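Local coordinates for protein alanine racemase (Oenococcus oeni PSU-1, PDB 3HUR) that belongs to the alanine racemase family, joining an N-terminal TIM-barrel domain to a strand-rich C-terminal domain, at residues Leu51-Gln56 and Glu380-Asn385; Ala128-Met133 and Gly137-Asp142; Ile304-Arg309 and Arg327-Gly332. All coordinates share one frame; numbering follows the deposited sequence.

Interaction 1: residues Leu51-Gln56 and Glu380-Asn385; sequences LAKAFQ and EVIGAN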
ATOM      1  N   LEU A  51      24.161   9.303  18.464  1.00 27.05           N
ATOM      2  CA  LEU A  51      24.882   8.036  18.619  1.00 26.85           C
ATOM      3  C   LEU A  51      26.433   8.291  18.683  1.00 26.55           C
ATOM      4  O   LEU A  51      27.083   7.915  19.637  1.00 24.93           O
ATOM      5  CB  LEU A  51      24.495   7.062  17.492  1.00 26.56           C
ATOM      6  CG  LEU A  51      23.159   6.302  17.622  1.00 25.32           C
ATOM      7  CD1 LEU A  51      22.842   5.559  16.330  1.00 22.34           C
ATOM      8  CD2 LEU A  51      23.144   5.362  18.810  1.00 23.19           C
ATOM      9  N   ALA A  52      26.968   9.014  17.715  1.00 26.89           N
ATOM     10  CA  ALA A  52      28.379   9.359  17.725  1.00 28.32           C
ATOM     11  C   ALA A  52      28.823  10.102  18.987  1.00 29.40           C
ATOM     12  O   ALA A  52      29.829   9.734  19.574  1.00 31.36           O
ATOM     13  CB  ALA A  52      28.733  10.136  16.535  1.00 27.77           C
ATOM     14  N   LYS A  53      28.101  11.130  19.406  1.00 30.12           N
ATOM     15  CA  LYS A  53      28.425  11.824  20.635  1.00 30.55           C
ATOM     16  C   LYS A  53      28.403  10.873  21.822  1.00 31.41           C
ATOM     17  O   LYS A  53      29.262  10.948  22.677  1.00 31.82           O
ATOM     18  CB  LYS A  53      27.434  12.939  20.933  1.00 30.40           C
ATOM     19  CG  LYS A  53      27.581  14.156  20.088  1.00 32.38           C
ATOM     20  CD  LYS A  53      26.478  15.136  20.456  1.00 36.58           C
ATOM     21  CE  LYS A  53      26.614  16.464  19.727  1.00 40.90           C
ATOM     22  NZ  LYS A  53      27.687  17.337  20.329  1.00 43.69           N
ATOM     23  N   ALA A  54      27.394  10.019  21.916  1.00 32.15           N
ATOM     24  CA  ALA A  54      27.371   9.037  22.992  1.00 33.27           C
ATOM     25  C   ALA A  54      28.627   8.130  22.937  1.00 33.94           C
ATOM     26  O   ALA A  54      29.164   7.758  23.967  1.00 34.38           O
ATOM     27  CB  ALA A  54      26.131   8.200  22.927  1.00 32.70           C
ATOM     28  N   PHE A  55      29.094   7.775  21.749  1.00 33.98           N
ATOM     29  CA  PHE A  55      30.245   6.899  21.701  1.00 34.55           C
ATOM     30  C   PHE A  55      31.548   7.631  22.060  1.00 36.29           C
ATOM     31  O   PHE A  55      32.457   6.991  22.599  1.00 37.03           O
ATOM     32  CB  PHE A  55      30.409   6.239  20.331  1.00 33.56           C
ATOM     33  CG  PHE A  55      29.240   5.410  19.891  1.00 28.06           C
ATOM     34  CD1 PHE A  55      28.446   4.770  20.782  1.00 25.47           C
ATOM     35  CD2 PHE A  55      28.950   5.281  18.548  1.00 25.35           C
ATOM     36  CE1 PHE A  55      27.385   4.006  20.339  1.00 26.51           C
ATOM     37  CE2 PHE A  55      27.909   4.528  18.112  1.00 23.54           C
ATOM     38  CZ  PHE A  55      27.118   3.900  18.999  1.00 23.93           C
ATOM     39  N   GLN A  56      31.650   8.926  21.725  1.00 37.21           N
ATOM     40  CA  GLN A  56      32.867   9.739  22.023  1.00 38.18           C
ATOM     41  C   GLN A  56      33.014   9.978  23.527  1.00 38.90           C
ATOM     42  O   GLN A  56      34.099   9.921  24.074  1.00 39.23           O
ATOM     43  CB  GLN A  56      32.836  11.099  21.310  1.00 38.09           C
ATOM     44  CG  GLN A  56      34.163  11.832  21.321  1.00 36.85           C
ATOM     45  CD  GLN A  56      34.168  13.106  20.467  1.00 36.48           C
ATOM     46  OE1 GLN A  56      34.600  13.098  19.318  1.00 39.57           O
ATOM     47  NE2 GLN A  56      33.684  14.198  21.027  1.00 34.61           N
ATOM     48  N   GLU A 380      21.267  12.968  28.582  1.00 41.96           N
ATOM     49  CA  GLU A 380      21.354  14.202  29.388  1.00 43.30           C
ATOM     50  C   GLU A 380      22.745  14.819  29.201  1.00 42.92           C
ATOM     51  O   GLU A 380      22.863  15.990  28.769  1.00 42.61           O
ATOM     52  CB  GLU A 380      21.123  13.811  30.870  1.00 44.57           C
ATOM     53  CG  GLU A 380      20.517  14.807  31.875  1.00 49.05           C
ATOM     54  CD  GLU A 380      20.403  14.182  33.346  1.00 56.14           C
ATOM     55  OE1 GLU A 380      21.098  13.169  33.696  1.00 58.06           O
ATOM     56  OE2 GLU A 380      19.608  14.719  34.166  1.00 60.22           O
ATOM     57  N   VAL A 381      23.785  14.003  29.458  1.00 42.25           N
ATOM     58  CA  VAL A 381      25.184  14.448  29.411  1.00 42.04           C
ATOM     59  C   VAL A 381      25.607  14.997  28.048  1.00 42.87           C
ATOM     60  O   VAL A 381      26.366  15.975  27.989  1.00 43.62           O
ATOM     61  CB  VAL A 381      26.190  13.293  29.784  1.00 42.76           C
ATOM     62  CG1 VAL A 381      27.645  13.686  29.425  1.00 41.06           C
ATOM     63  CG2 VAL A 381      26.062  12.857  31.274  1.00 40.08           C
ATOM     64  N   ILE A 382      25.144  14.396  26.943  1.00 42.62           N
ATOM     65  CA  ILE A 382      25.553  14.905  25.614  1.00 42.39           C
ATOM     66  C   ILE A 382      24.643  16.016  25.064  1.00 42.87           C
ATOM     67  O   ILE A 382      24.885  16.550  23.978  1.00 42.16           O
ATOM     68  CB  ILE A 382      25.752  13.763  24.593  1.00 42.23           C
ATOM     69  CG1 ILE A 382      24.427  13.065  24.281  1.00 42.05           C
ATOM     70  CG2 ILE A 382      26.729  12.756  25.138  1.00 40.52           C
ATOM     71  CD1 ILE A 382      24.428  12.362  22.971  1.00 40.91           C
ATOM     72  N   GLY A 383      23.613  16.375  25.824  1.00 44.10           N
ATOM     73  CA  GLY A 383      22.756  17.517  25.484  1.00 45.72           C
ATOM     74  C   GLY A 383      21.655  17.203  24.485  1.00 47.42           C
ATOM     75  O   GLY A 383      21.246  18.072  23.723  1.00 48.37           O
ATOM     76  N   ALA A 384      21.181  15.960  24.479  1.00 48.71           N
ATOM     77  CA  ALA A 384      20.190  15.508  23.510  1.00 49.86           C
ATOM     78  C   ALA A 384      18.859  15.180  24.181  1.00 51.32           C
ATOM     79  O   ALA A 384      17.915  14.851  23.486  1.00 51.33           O
ATOM     80  CB  ALA A 384      20.710  14.296  22.775  1.00 49.21           C
ATOM     81  N   ASN A 385      18.795  15.258  25.517  1.00 53.84           N
ATOM     82  CA  ASN A 385      17.589  14.915  26.313  1.00 55.76           C
ATOM     83  C   ASN A 385      16.971  16.163  26.871  1.00 57.68           C
ATOM     84  O   ASN A 385      17.338  16.589  27.969  1.00 58.66           O
ATOM     85  CB  ASN A 385      17.913  14.001  27.503  1.00 55.34           C
TER
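With chi1 at 66°, CG1 of Ile382 sits between its own backbone N and carbonyl carbon, and chi2 of 157° stretches CD1 onward to the flank of helix 48-57, where it meets Lys53. Ile382 stands at the close of helix 377-381, which ends in a Schellman motif: Gly383 takes a positive phi, and its N bonds back to Glu380 O (3.1 Å). The isoleucine is therefore presented from a helix end to the side of another helix. Its CD1 rests 3.7 Å from Lys53 CB and 3.9 Å from Ala54 N, while the second branch, CG2, comes within 4.0 Å of Lys53 O. The contact is van der Waals in character, and Lys53 serves it with the aliphatic base of its chain; the ammonium end swings off at chi4 and bonds to Ala78 O. Leu16 of helix 16-30 also touches Ile382, and Leu378 touches Ala54, so the C-terminal tail is laid against helices of the N-terminal domain. Gly383 O reaches further, accepting from Gln77 NE2 of the second subunit. Midway along the lysine chain, CD of Lys53 passes 4.1 Å from Ile382 O.

Interaction 2: residues Ala128-Met133 and Gly137-Asp142; sequences AIDTGM and GFDKAD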
ATOM      1  N   ALA A 128      41.750  -1.686   0.976  1.00 37.93           N
ATOM      2  CA  ALA A 128      40.637  -2.604   0.991  1.00 37.51           C
ATOM      3  C   ALA A 128      41.059  -3.834   0.243  1.00 37.22           C
ATOM      4  O   ALA A 128      41.519  -3.741  -0.886  1.00 36.04           O
ATOM      5  CB  ALA A 128      39.423  -1.971   0.329  1.00 36.71           C
ATOM      6  N   ILE A 129      40.893  -4.984   0.872  1.00 37.66           N
ATOM      7  CA  ILE A 129      41.210  -6.223   0.237  1.00 39.03           C
ATOM      8  C   ILE A 129      39.970  -6.885  -0.342  1.00 40.07           C
ATOM      9  O   ILE A 129      39.137  -7.395   0.374  1.00 39.59           O
ATOM     10  CB  ILE A 129      41.898  -7.202   1.233  1.00 39.44           C
ATOM     11  CG1 ILE A 129      43.084  -6.519   1.944  1.00 39.22           C
ATOM     12  CG2 ILE A 129      42.323  -8.453   0.505  1.00 37.95           C
ATOM     13  CD1 ILE A 129      43.993  -5.772   1.038  1.00 36.87           C
ATOM     14  N   ASP A 130      39.872  -6.887  -1.656  1.00 42.29           N
ATOM     15  CA  ASP A 130      38.811  -7.617  -2.333  1.00 44.27           C
ATOM     16  C   ASP A 130      39.029  -9.105  -2.169  1.00 45.06           C
ATOM     17  O   ASP A 130      39.745  -9.721  -2.948  1.00 45.57           O
ATOM     18  CB  ASP A 130      38.782  -7.262  -3.828  1.00 44.86           C
ATOM     19  CG  ASP A 130      37.638  -7.972  -4.608  1.00 47.83           C
ATOM     20  OD1 ASP A 130      36.783  -8.674  -4.007  1.00 50.94           O
ATOM     21  OD2 ASP A 130      37.599  -7.824  -5.854  1.00 51.79           O
ATOM     22  N   THR A 131      38.408  -9.689  -1.157  1.00 46.46           N
ATOM     23  CA  THR A 131      38.415 -11.130  -1.023  1.00 47.30           C
ATOM     24  C   THR A 131      37.161 -11.718  -1.644  1.00 49.22           C
ATOM     25  O   THR A 131      36.735 -12.808  -1.268  1.00 49.30           O
ATOM     26  CB  THR A 131      38.478 -11.574   0.433  1.00 47.11           C
ATOM     27  OG1 THR A 131      37.235 -11.289   1.078  1.00 46.19           O
ATOM     28  CG2 THR A 131      39.595 -10.888   1.158  1.00 46.12           C
ATOM     29  N   GLY A 132      36.544 -11.015  -2.584  1.00 51.73           N
ATOM     30  CA  GLY A 132      35.477 -11.644  -3.350  1.00 53.65           C
ATOM     31  C   GLY A 132      34.301 -10.819  -3.809  1.00 55.12           C
ATOM     32  O   GLY A 132      34.179 -10.505  -4.999  1.00 56.22           O
ATOM     33  N   MET A 133      33.403 -10.504  -2.890  1.00 56.54           N
ATOM     34  CA  MET A 133      32.043 -10.089  -3.291  1.00 57.80           C
ATOM     35  C   MET A 133      31.908  -8.553  -3.518  1.00 57.80           C
ATOM     36  O   MET A 133      30.951  -7.912  -3.059  1.00 58.12           O
ATOM     37  CB  MET A 133      31.054 -10.574  -2.213  1.00 58.53           C
ATOM     38  CG  MET A 133      29.626 -10.728  -2.697  1.00 61.23           C
ATOM     39  SD  MET A 133      29.374 -12.242  -3.634  1.00 64.76           S
ATOM     40  CE  MET A 133      28.192 -13.068  -2.532  1.00 63.82           C
ATOM     41  N   GLY A 137      38.791  -1.970  -4.350  1.00 55.00           N
ATOM     42  CA  GLY A 137      40.096  -2.376  -3.803  1.00 54.66           C
ATOM     43  C   GLY A 137      40.825  -3.516  -4.502  1.00 54.06           C
ATOM     44  O   GLY A 137      40.589  -3.807  -5.672  1.00 54.10           O
ATOM     45  N   PHE A 138      41.699  -4.176  -3.753  1.00 53.52           N
ATOM     46  CA  PHE A 138      42.787  -4.962  -4.316  1.00 53.04           C
ATOM     47  C   PHE A 138      42.569  -6.458  -4.231  1.00 53.31           C
ATOM     48  O   PHE A 138      42.375  -6.973  -3.137  1.00 53.17           O
ATOM     49  CB  PHE A 138      44.050  -4.651  -3.538  1.00 52.86           C
ATOM     50  CG  PHE A 138      44.502  -3.225  -3.653  1.00 52.53           C
ATOM     51  CD1 PHE A 138      45.592  -2.895  -4.445  1.00 53.50           C
ATOM     52  CD2 PHE A 138      43.856  -2.217  -2.946  1.00 52.35           C
ATOM     53  CE1 PHE A 138      46.018  -1.574  -4.547  1.00 54.34           C
ATOM     54  CE2 PHE A 138      44.265  -0.911  -3.030  1.00 52.08           C
ATOM     55  CZ  PHE A 138      45.348  -0.576  -3.832  1.00 54.27           C
ATOM     56  N   ASP A 139      42.639  -7.152  -5.371  1.00 53.76           N
ATOM     57  CA  ASP A 139      42.465  -8.624  -5.419  1.00 54.17           C
ATOM     58  C   ASP A 139      43.700  -9.423  -5.912  1.00 54.88           C
ATOM     59  O   ASP A 139      43.612 -10.638  -6.167  1.00 55.31           O
ATOM     60  CB  ASP A 139      41.235  -9.004  -6.269  1.00 53.93           C
ATOM     61  CG  ASP A 139      41.373  -8.619  -7.735  1.00 53.32           C
ATOM     62  OD1 ASP A 139      42.413  -8.056  -8.136  1.00 53.65           O
ATOM     63  OD2 ASP A 139      40.423  -8.887  -8.497  1.00 51.63           O
ATOM     64  N   LYS A 140      44.840  -8.750  -6.022  1.00 55.06           N
ATOM     65  CA  LYS A 140      46.069  -9.376  -6.510  1.00 55.36           C
ATOM     66  C   LYS A 140      47.226  -9.105  -5.557  1.00 54.76           C
ATOM     67  O   LYS A 140      47.411  -7.988  -5.091  1.00 54.98           O
ATOM     68  CB  LYS A 140      46.388  -8.863  -7.911  1.00 55.81           C
ATOM     69  CG  LYS A 140      45.417  -9.391  -8.976  1.00 58.26           C
ATOM     70  CD  LYS A 140      45.657  -8.700 -10.325  1.00 62.42           C
ATOM     71  CE  LYS A 140      44.502  -8.933 -11.315  1.00 64.71           C
ATOM     72  NZ  LYS A 140      44.636  -8.031 -12.497  1.00 65.74           N
ATOM     73  N   ALA A 141      47.993 -10.143  -5.260  1.00 54.34           N
ATOM     74  CA  ALA A 141      49.034 -10.068  -4.244  1.00 53.99           C
ATOM     75  C   ALA A 141      50.150  -9.115  -4.646  1.00 53.74           C
ATOM     76  O   ALA A 141      50.702  -8.423  -3.798  1.00 53.20           O
ATOM     77  CB  ALA A 141      49.594 -11.468  -3.954  1.00 53.82           C
ATOM     78  N   ASP A 142      50.462  -9.059  -5.937  1.00 54.00           N
ATOM     79  CA  ASP A 142      51.539  -8.179  -6.419  1.00 54.66           C
ATOM     80  C   ASP A 142      51.144  -6.687  -6.380  1.00 53.97           C
ATOM     81  O   ASP A 142      51.954  -5.824  -6.007  1.00 54.31           O
ATOM     82  CB  ASP A 142      52.040  -8.604  -7.818  1.00 55.17           C
ATOM     83  CG  ASP A 142      50.931  -8.619  -8.881  1.00 58.03           C
ATOM     84  OD1 ASP A 142      51.246  -8.330 -10.061  1.00 61.27           O
ATOM     85  OD2 ASP A 142      49.755  -8.920  -8.545  1.00 60.21           O
TER
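Ala128 and Phe138 make the tight part of this contact, a single parallel bridge in which the backbones of Ile129 and Phe138 come to 5.0 Å between their CA atoms. Phe138 N gives its hydrogen to Ala128 O at 2.9 Å along a nearly straight path (170°). Two residues after Ala128, Asp130 N returns a bond to Phe138 O, also at 2.9 Å, but this one is bent and its donor stands above the carbonyl plane. Ala128 O is gripped by more than the amide. Gly137, with no side chain in the way, brings its CA to 3.5 Å from that oxygen as a CA-H...O contact, and the Phe138 ring turns its edge to it, with CD2 also 3.5 Å from Ala128 O.

The other end is looser and faces solvent at Asp139. Here the carboxylates of Asp130 and Asp139 run side by side, pointing the same way, their planes 12° apart and their OD2 atoms separated by 4.0 Å, an approach that probably costs some repulsion. A chi1 of -178° places the Asp130 carboxylate beside its own carbonyl carbon, where OD1 can accept from Gly132 N (2.7 Å, from above the carboxylate plane); this Asx turn limits the group's rotation.

The bridge forms where strand 123-128 of the barrel's parallel sheet runs out and the chain, after looping round, passes alongside itself in the same direction on its way into helix 141-153, with Lys140 at the N-cap position. Phe138 packs on Ile144 and Ala147 of that helix; Ile129 leans the other way, onto Trp187 and Leu190 of helix 174-191, and its backbone bonds to Tyr163 of the adjoining strand 157-163.

Interaction 3: residues Ile304-Arg309 and Arg327-Gly332; sequences IINGKR and RKYPIG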
ATOM      1  N   ILE A 304       2.745  -1.863  26.563  1.00 40.69           N
ATOM      2  CA  ILE A 304       3.339  -1.723  27.874  1.00 40.82           C
ATOM      3  C   ILE A 304       3.100  -0.344  28.447  1.00 41.26           C
ATOM      4  O   ILE A 304       3.456   0.671  27.855  1.00 40.15           O
ATOM      5  CB  ILE A 304       4.864  -1.964  27.836  1.00 41.46           C
ATOM      6  CG1 ILE A 304       5.171  -3.414  27.467  1.00 42.34           C
ATOM      7  CG2 ILE A 304       5.515  -1.595  29.167  1.00 39.33           C
ATOM      8  CD1 ILE A 304       6.517  -3.571  26.715  1.00 42.46           C
ATOM      9  N   ILE A 305       2.512  -0.332  29.629  1.00 42.91           N
ATOM     10  CA  ILE A 305       2.323   0.875  30.395  1.00 44.68           C
ATOM     11  C   ILE A 305       2.813   0.586  31.794  1.00 46.87           C
ATOM     12  O   ILE A 305       2.379  -0.389  32.429  1.00 46.89           O
ATOM     13  CB  ILE A 305       0.840   1.264  30.473  1.00 44.37           C
ATOM     14  CG1 ILE A 305       0.328   1.716  29.113  1.00 44.55           C
ATOM     15  CG2 ILE A 305       0.647   2.395  31.430  1.00 43.80           C
ATOM     16  CD1 ILE A 305      -1.171   1.770  29.014  1.00 42.58           C
ATOM     17  N   ASN A 306       3.727   1.425  32.272  1.00 49.59           N
ATOM     18  CA  ASN A 306       4.213   1.300  33.646  1.00 51.51           C
ATOM     19  C   ASN A 306       4.882  -0.042  33.908  1.00 52.15           C
ATOM     20  O   ASN A 306       4.612  -0.700  34.921  1.00 52.94           O
ATOM     21  CB  ASN A 306       3.053   1.469  34.626  1.00 52.09           C
ATOM     22  CG  ASN A 306       3.470   2.194  35.880  1.00 54.71           C
ATOM     23  OD1 ASN A 306       3.536   3.420  35.894  1.00 59.30           O
ATOM     24  ND2 ASN A 306       3.740   1.455  36.935  1.00 57.07           N
ATOM     25  N   GLY A 307       5.733  -0.467  32.982  1.00 52.58           N
ATOM     26  CA  GLY A 307       6.397  -1.762  33.108  1.00 52.92           C
ATOM     27  C   GLY A 307       5.460  -2.941  32.887  1.00 52.93           C
ATOM     28  O   GLY A 307       5.909  -4.051  32.670  1.00 52.47           O
ATOM     29  N   LYS A 308       4.154  -2.699  32.903  1.00 53.20           N
ATOM     30  CA  LYS A 308       3.200  -3.787  32.786  1.00 53.79           C
ATOM     31  C   LYS A 308       2.530  -3.812  31.414  1.00 53.49           C
ATOM     32  O   LYS A 308       2.453  -2.828  30.673  1.00 53.65           O
ATOM     33  CB  LYS A 308       2.119  -3.723  33.890  1.00 54.08           C
ATOM     34  CG  LYS A 308       2.562  -3.023  35.204  1.00 57.10           C
ATOM     35  CD  LYS A 308       1.849  -3.587  36.468  1.00 60.73           C
ATOM     36  CE  LYS A 308       2.464  -3.038  37.794  1.00 62.30           C
ATOM     37  NZ  LYS A 308       1.818  -1.746  38.248  1.00 62.81           N
ATOM     38  N   ARG A 309       1.947  -4.953  31.151  1.00 52.70           N
ATOM     39  CA  ARG A 309       1.475  -5.290  29.864  1.00 52.38           C
ATOM     40  C   ARG A 309      -0.074  -5.339  29.881  1.00 50.97           C
ATOM     41  O   ARG A 309      -0.654  -6.332  30.299  1.00 50.45           O
ATOM     42  CB  ARG A 309       2.098  -6.638  29.595  1.00 52.80           C
ATOM     43  CG  ARG A 309       2.188  -7.014  28.175  1.00 56.84           C
ATOM     44  CD  ARG A 309       3.123  -8.243  27.979  1.00 60.99           C
ATOM     45  NE  ARG A 309       2.706  -8.991  26.785  1.00 66.26           N
ATOM     46  CZ  ARG A 309       1.587  -9.735  26.679  1.00 69.77           C
ATOM     47  NH1 ARG A 309       0.748  -9.891  27.712  1.00 69.60           N
ATOM     48  NH2 ARG A 309       1.301 -10.349  25.522  1.00 71.45           N
ATOM     49  N   ARG A 327      -5.511   0.081  36.631  1.00 55.40           N
ATOM     50  CA  ARG A 327      -6.073   1.109  37.498  1.00 55.51           C
ATOM     51  C   ARG A 327      -6.256   2.332  36.616  1.00 54.76           C
ATOM     52  O   ARG A 327      -6.141   2.230  35.408  1.00 55.22           O
ATOM     53  CB  ARG A 327      -5.141   1.387  38.694  1.00 55.71           C
ATOM     54  CG  ARG A 327      -3.668   1.262  38.383  1.00 57.18           C
ATOM     55  CD  ARG A 327      -2.813   1.998  39.403  1.00 60.23           C
ATOM     56  NE  ARG A 327      -2.506   3.367  38.972  1.00 61.07           N
ATOM     57  CZ  ARG A 327      -1.282   3.876  38.835  1.00 61.17           C
ATOM     58  NH1 ARG A 327      -1.146   5.140  38.420  1.00 61.64           N
ATOM     59  NH2 ARG A 327      -0.198   3.146  39.116  1.00 60.73           N
ATOM     60  N   LYS A 328      -6.539   3.481  37.206  1.00 53.96           N
ATOM     61  CA  LYS A 328      -6.733   4.698  36.439  1.00 53.45           C
ATOM     62  C   LYS A 328      -5.346   5.292  36.222  1.00 51.73           C
ATOM     63  O   LYS A 328      -4.562   5.336  37.178  1.00 52.18           O
ATOM     64  CB  LYS A 328      -7.649   5.655  37.232  1.00 54.08           C
ATOM     65  CG  LYS A 328      -7.988   6.996  36.541  1.00 56.38           C
ATOM     66  CD  LYS A 328      -8.480   8.052  37.554  1.00 59.16           C
ATOM     67  CE  LYS A 328      -8.972   9.348  36.862  1.00 60.77           C
ATOM     68  NZ  LYS A 328      -8.685  10.598  37.668  1.00 61.27           N
ATOM     69  N   TYR A 329      -5.019   5.731  34.996  1.00 49.24           N
ATOM     70  CA  TYR A 329      -3.784   6.515  34.791  1.00 47.08           C
ATOM     71  C   TYR A 329      -4.107   7.893  34.271  1.00 46.04           C
ATOM     72  O   TYR A 329      -5.110   8.080  33.605  1.00 46.35           O
ATOM     73  CB  TYR A 329      -2.810   5.825  33.837  1.00 46.83           C
ATOM     74  CG  TYR A 329      -2.227   4.569  34.392  1.00 44.66           C
ATOM     75  CD1 TYR A 329      -2.998   3.414  34.477  1.00 45.04           C
ATOM     76  CD2 TYR A 329      -0.932   4.523  34.849  1.00 44.63           C
ATOM     77  CE1 TYR A 329      -2.492   2.242  34.996  1.00 43.27           C
ATOM     78  CE2 TYR A 329      -0.403   3.333  35.387  1.00 44.66           C
ATOM     79  CZ  TYR A 329      -1.205   2.209  35.444  1.00 44.23           C
ATOM     80  OH  TYR A 329      -0.732   1.039  35.969  1.00 49.96           O
ATOM     81  N   PRO A 330      -3.246   8.868  34.557  1.00 44.70           N
ATOM     82  CA  PRO A 330      -3.464  10.197  34.059  1.00 44.23           C
ATOM     83  C   PRO A 330      -3.078  10.350  32.585  1.00 44.22           C
ATOM     84  O   PRO A 330      -2.165   9.674  32.087  1.00 43.89           O
ATOM     85  CB  PRO A 330      -2.511  11.027  34.905  1.00 44.06           C
ATOM     86  CG  PRO A 330      -1.404  10.132  35.158  1.00 44.45           C
ATOM     87  CD  PRO A 330      -2.023   8.796  35.367  1.00 44.65           C
ATOM     88  N   ILE A 331      -3.714  11.304  31.910  1.00 43.32           N
ATOM     89  CA  ILE A 331      -3.411  11.500  30.519  1.00 42.39           C
ATOM     90  C   ILE A 331      -1.949  11.884  30.459  1.00 41.39           C
ATOM     91  O   ILE A 331      -1.411  12.438  31.398  1.00 40.59           O
ATOM     92  CB  ILE A 331      -4.369  12.530  29.825  1.00 42.61           C
ATOM     93  CG1 ILE A 331      -4.132  13.934  30.333  1.00 42.40           C
ATOM     94  CG2 ILE A 331      -5.861  12.127  29.976  1.00 40.98           C
ATOM     95  CD1 ILE A 331      -3.415  14.780  29.332  1.00 43.51           C
ATOM     96  N   GLY A 332      -1.290  11.541  29.371  1.00 40.93           N
ATOM     97  CA  GLY A 332       0.131  11.885  29.239  1.00 40.32           C
ATOM     98  C   GLY A 332       1.059  10.769  29.669  1.00 39.75           C
ATOM     99  O   GLY A 332       2.247  10.878  29.488  1.00 39.36           O
TER
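Ile305 lays its CG2 over one face of the Tyr329 ring, near the rim, 4.2 Å from CE2 of the tyrosine. Asn306 comes in at the ring's edge instead: its OD1 lies close to the ring plane, 4.0 Å from Tyr329 CE2, and the amide is inclined 55° to the ring. Against the opposite face stands the guanidinium group of Arg327, two residues earlier in the tyrosine's own segment, so the ring is sandwiched between an aliphatic branch and a flat cation. That guanidinium is held partly by a weak bond from Arg327 NE to Lys328 O (3.4 Å). Tyr329 CG lies anti to its carbonyl carbon (chi1 -68°), which sends the ring across to the hairpin, and the phenol is fixed at the far end by a hydrogen bond between its OH and Asp326 OD1. Further out, Met310 of strand 308-311 touches both Ile305 and Tyr329. The hairpin's shape comes from Ile305 and Lys308, whose backbones pair twice, through Ile305 N to Lys308 O (2.7 Å) and Lys308 N to Ile305 O (3.0 Å). With Asn306 and Gly307 at its corners, this is the classic Asn-Gly type I' turn of a two-residue beta-hairpin, here in the strand-rich C-terminal domain.

The three contacts are spread along an elongated chain. Interactions 2 and 3 lie on opposite sides of its centre, 56 Å apart between centres and about 38 Å between nearest atoms, one in the barrel domain and the other in the C-terminal domain. Interaction 1 lays the end of the chain against the N-terminal barrel domain; in sequence its two segments enclose both of the others. Its centre is 29 Å from that of interaction 3 and 37 Å from that of interaction 2, with nearest atoms about 16 Å and 22 Å away, so none touches another. Interaction 2 follows the C-terminal end of a barrel strand, the rim where TIM barrels generally carry their active sites.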